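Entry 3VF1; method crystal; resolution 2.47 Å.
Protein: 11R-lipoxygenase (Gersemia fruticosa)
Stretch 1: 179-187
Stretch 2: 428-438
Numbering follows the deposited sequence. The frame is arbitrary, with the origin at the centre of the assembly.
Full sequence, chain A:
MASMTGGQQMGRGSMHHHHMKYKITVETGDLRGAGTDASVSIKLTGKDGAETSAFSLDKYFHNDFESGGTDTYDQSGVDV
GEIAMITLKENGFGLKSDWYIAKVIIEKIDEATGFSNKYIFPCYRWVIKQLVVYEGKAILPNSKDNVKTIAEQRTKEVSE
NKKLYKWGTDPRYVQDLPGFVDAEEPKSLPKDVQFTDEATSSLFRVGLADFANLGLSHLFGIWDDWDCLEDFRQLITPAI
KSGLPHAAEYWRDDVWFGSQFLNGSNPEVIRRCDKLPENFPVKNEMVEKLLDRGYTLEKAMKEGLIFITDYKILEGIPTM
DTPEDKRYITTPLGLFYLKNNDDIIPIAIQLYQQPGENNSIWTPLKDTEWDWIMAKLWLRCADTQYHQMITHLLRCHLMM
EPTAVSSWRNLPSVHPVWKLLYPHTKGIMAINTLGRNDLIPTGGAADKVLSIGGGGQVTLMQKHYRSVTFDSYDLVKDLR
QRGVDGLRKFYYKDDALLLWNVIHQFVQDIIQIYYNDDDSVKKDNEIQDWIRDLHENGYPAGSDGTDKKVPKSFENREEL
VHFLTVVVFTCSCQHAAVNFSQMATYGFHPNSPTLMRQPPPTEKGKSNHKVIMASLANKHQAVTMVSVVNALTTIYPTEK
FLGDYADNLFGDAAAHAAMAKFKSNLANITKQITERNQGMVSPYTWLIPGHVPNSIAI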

# COMPACT_ATOMS: atom_id res chain seq x y z
N GLY A 179 10.49 -1.04 -11.50
CA GLY A 179 11.57 -0.10 -11.24
C GLY A 179 11.46 0.44 -9.83
O GLY A 179 10.41 0.31 -9.19
N PHE A 180 12.53 1.04 -9.34
CA PHE A 180 12.54 1.58 -7.99
C PHE A 180 13.52 2.74 -7.89
O PHE A 180 14.36 2.93 -8.77
CB PHE A 180 12.90 0.49 -6.97
CG PHE A 180 14.19 -0.22 -7.27
CD1 PHE A 180 14.25 -1.19 -8.26
CD2 PHE A 180 15.34 0.08 -6.56
CE1 PHE A 180 15.44 -1.85 -8.54
CE2 PHE A 180 16.53 -0.58 -6.82
CZ PHE A 180 16.58 -1.54 -7.81
N VAL A 181 13.41 3.52 -6.82
CA VAL A 181 14.29 4.67 -6.62
C VAL A 181 15.69 4.20 -6.25
O VAL A 181 15.86 3.15 -5.64
CB VAL A 181 13.77 5.60 -5.50
CG1 VAL A 181 13.95 4.94 -4.14
CG2 VAL A 181 14.49 6.93 -5.55
N ASP A 182 16.69 4.99 -6.64
CA ASP A 182 18.07 4.69 -6.29
C ASP A 182 18.40 5.27 -4.92
O ASP A 182 18.53 6.48 -4.76
CB ASP A 182 19.02 5.28 -7.34
CG ASP A 182 20.48 4.97 -7.05
OD1 ASP A 182 20.78 4.49 -5.93
OD2 ASP A 182 21.33 5.20 -7.93
N ALA A 183 18.52 4.38 -3.93
CA ALA A 183 18.86 4.79 -2.57
C ALA A 183 19.39 3.59 -1.80
O ALA A 183 18.79 2.52 -1.81
CB ALA A 183 17.65 5.38 -1.88
N GLU A 184 20.52 3.78 -1.12
CA GLU A 184 21.15 2.70 -0.38
C GLU A 184 20.43 2.46 0.95
O GLU A 184 20.30 1.32 1.39
CB GLU A 184 22.62 3.01 -0.13
CG GLU A 184 23.39 1.87 0.52
CD GLU A 184 24.89 2.13 0.58
OE1 GLU A 184 25.35 3.10 -0.07
OE2 GLU A 184 25.60 1.37 1.27
N GLU A 185 19.97 3.54 1.56
CA GLU A 185 19.24 3.46 2.82
C GLU A 185 18.20 4.57 2.90
O GLU A 185 18.23 5.50 2.10
CB GLU A 185 20.21 3.58 4.00
CG GLU A 185 21.36 2.59 3.98
CD GLU A 185 22.21 2.67 5.24
OE1 GLU A 185 21.73 3.24 6.24
OE2 GLU A 185 23.35 2.16 5.22
N PRO A 186 17.27 4.46 3.86
CA PRO A 186 16.26 5.52 4.01
C PRO A 186 16.90 6.89 4.21
O PRO A 186 16.33 7.90 3.77
CB PRO A 186 15.50 5.10 5.27
CG PRO A 186 15.67 3.62 5.33
CD PRO A 186 17.04 3.35 4.79
N LYS A 187 18.06 6.94 4.85
CA LYS A 187 18.74 8.20 5.14
C LYS A 187 19.37 8.81 3.89
O LYS A 187 19.52 10.03 3.80
CB LYS A 187 19.82 8.00 6.21
CG LYS A 187 19.28 7.90 7.63
CD LYS A 187 18.67 9.22 8.08
CE LYS A 187 18.30 9.19 9.55
NZ LYS A 187 17.73 10.49 10.00
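Stretch 2, residues 428-438: IMAINTLGRND

Stretch 2 is a helix from Ile-428 to Asp-438, and stretch 1 is an irregular, mostly extended segment that crosses it. The helix carries its own backbone ladder, with Asn-432 N to Ile-428 O at 3.1 Å and Gly-435 N to Ile-431 O at 2.8 Å among the rungs, and no backbone-to-backbone hydrogen bond joins the two stretches. Stretch 1 forms no strand. From Phe-180 to Ala-183 its phi and psi values are those of extended chain; Glu-184, at -78/-36, puts a turn into the path, and Glu-185 returns to an extended -148/166 before Pro-186. The register does not advance evenly: the CA of Val-181 lies 6.9 Å from the CA of Met-429, while the CA of Pro-186 comes within 5.4 Å of the CA of Ala-430. Five residues of loop thus correspond to a single step of helix, as expected of a chain that bends over the helix instead of running beside it. Together the stretches bury 463 Å².

The side chains that meet the loop recur along the helix at intervals of three and four: Met-429, Thr-433, Arg-436 and Asn-437, with Ala-430 and Leu-434 flanking. Thr-433 is the hub. Thr-433 OG1 donates to Met-429 O at 2.8 Å, one turn back, which satisfies the hydroxyl within the helix and accompanies chi1 in the m well. Thr-433 CG2 is packed against the loop backbone, 3.4 Å from Glu-185 C, 3.6 Å from Pro-186 N and 3.8 Å from Ala-183 O. A small branched residue here lets the main chain come close.

Toward the start of the loop, Val-181 points its CB at the helix and spreads over three residues: CG2 is 3.9 Å from Met-429 SD, and CG1 is 4.0 Å from Thr-433 OG1 and 3.9 Å from Arg-436 NH2. Arg-436 reaches back along the helix to meet this end. Phe-180 CB lies over one face of its guanidinium, 3.3 Å from Arg-436 NH1, while the Phe-180 ring sits obliquely to the group.

A water ties the polar atoms between them together. Water 1 accepts from Arg-436 NH2 at 2.8 Å and lies 3.0 Å from both Val-181 O and Ala-183 O; its bond to Thr-433 OG1, at 3.3 Å, is weak. The water lies where it can donate to either loop carbonyl, though it has more acceptors in reach than protons.

One direct hydrogen bond spans the stretches: Asn-437 ND2 donates to Glu-184 O at 3.1 Å, with a nearly straight angle of 159°. The backbone of Glu-184 takes the bond, and its side chain, like that of Glu-185, starts away from the helix. Pro-186 finishes the contact, its CG 4.2 Å from Leu-434 CB. The rule to carry away is a threonine methyl packed against loop backbone, apolar pairs at Val-181 and Met-429 and at Pro-186 and Leu-434, and a carboxamide and a water meeting the loop's carbonyls.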

# COMPACT_ATOMS: atom_id res chain seq x y z
N ILE A 428 6.12 6.14 0.26
CA ILE A 428 6.31 4.84 -0.36
C ILE A 428 7.78 4.55 -0.67
O ILE A 428 8.23 3.41 -0.55
CB ILE A 428 5.47 4.68 -1.65
CG1 ILE A 428 5.44 3.21 -2.08
CG2 ILE A 428 6.02 5.56 -2.76
CD1 ILE A 428 4.47 2.92 -3.21
N MET A 429 8.53 5.58 -1.06
CA MET A 429 9.95 5.40 -1.36
C MET A 429 10.74 5.07 -0.10
O MET A 429 11.62 4.20 -0.12
CB MET A 429 10.52 6.65 -2.03
CG MET A 429 10.27 6.72 -3.53
SD MET A 429 10.96 8.19 -4.31
CE MET A 429 9.92 9.47 -3.62
N ALA A 430 10.43 5.76 0.99
CA ALA A 430 11.11 5.51 2.26
C ALA A 430 10.92 4.07 2.73
O ALA A 430 11.89 3.37 3.01
CB ALA A 430 10.61 6.48 3.33
N ILE A 431 9.67 3.62 2.80
CA ILE A 431 9.36 2.29 3.33
C ILE A 431 9.91 1.18 2.44
O ILE A 431 10.35 0.14 2.94
CB ILE A 431 7.84 2.08 3.53
CG1 ILE A 431 7.58 0.76 4.26
CG2 ILE A 431 7.11 2.08 2.19
CD1 ILE A 431 8.26 0.65 5.61
N ASN A 432 9.89 1.38 1.13
CA ASN A 432 10.39 0.37 0.20
C ASN A 432 11.91 0.25 0.24
O ASN A 432 12.45 -0.84 0.05
CB ASN A 432 9.94 0.68 -1.23
CG ASN A 432 8.51 0.28 -1.49
OD1 ASN A 432 7.76 -0.03 -0.56
ND2 ASN A 432 8.12 0.27 -2.76
N THR A 433 12.59 1.36 0.50
CA THR A 433 14.04 1.33 0.63
C THR A 433 14.41 0.53 1.87
O THR A 433 15.37 -0.25 1.85
CB THR A 433 14.63 2.75 0.75
OG1 THR A 433 14.34 3.50 -0.44
CG2 THR A 433 16.13 2.69 0.95
N LEU A 434 13.65 0.72 2.94
CA LEU A 434 13.83 -0.06 4.16
C LEU A 434 13.50 -1.52 3.89
O LEU A 434 14.22 -2.42 4.33
CB LEU A 434 12.94 0.49 5.28
CG LEU A 434 13.07 -0.21 6.63
CD1 LEU A 434 14.42 0.09 7.27
CD2 LEU A 434 11.93 0.20 7.55
N GLY A 435 12.41 -1.74 3.17
CA GLY A 435 11.98 -3.09 2.83
C GLY A 435 13.04 -3.85 2.06
O GLY A 435 13.26 -5.04 2.31
N ARG A 436 13.70 -3.17 1.14
CA ARG A 436 14.74 -3.80 0.33
C ARG A 436 15.94 -4.25 1.17
O ARG A 436 16.78 -5.00 0.70
CB ARG A 436 15.20 -2.86 -0.78
CG ARG A 436 14.35 -2.93 -2.04
CD ARG A 436 14.91 -2.06 -3.15
NE ARG A 436 14.61 -0.64 -2.94
CZ ARG A 436 13.48 -0.05 -3.30
NH1 ARG A 436 12.51 -0.74 -3.90
NH2 ARG A 436 13.30 1.24 -3.07
N ASN A 437 16.01 -3.78 2.41
CA ASN A 437 17.11 -4.15 3.30
C ASN A 437 16.68 -5.03 4.48
O ASN A 437 17.44 -5.90 4.91
CB ASN A 437 17.80 -2.89 3.83
CG ASN A 437 18.45 -2.07 2.73
OD1 ASN A 437 18.88 -2.60 1.71
ND2 ASN A 437 18.52 -0.76 2.94
N ASP A 438 15.47 -4.81 4.99
CA ASP A 438 15.06 -5.43 6.25
C ASP A 438 13.83 -6.34 6.15
O ASP A 438 13.46 -6.99 7.12
CB ASP A 438 14.80 -4.35 7.30
CG ASP A 438 16.07 -3.62 7.71
OD1 ASP A 438 17.06 -3.67 6.95
OD2 ASP A 438 16.07 -3.00 8.79
O HOH W 1 16.00 1.94 -2.88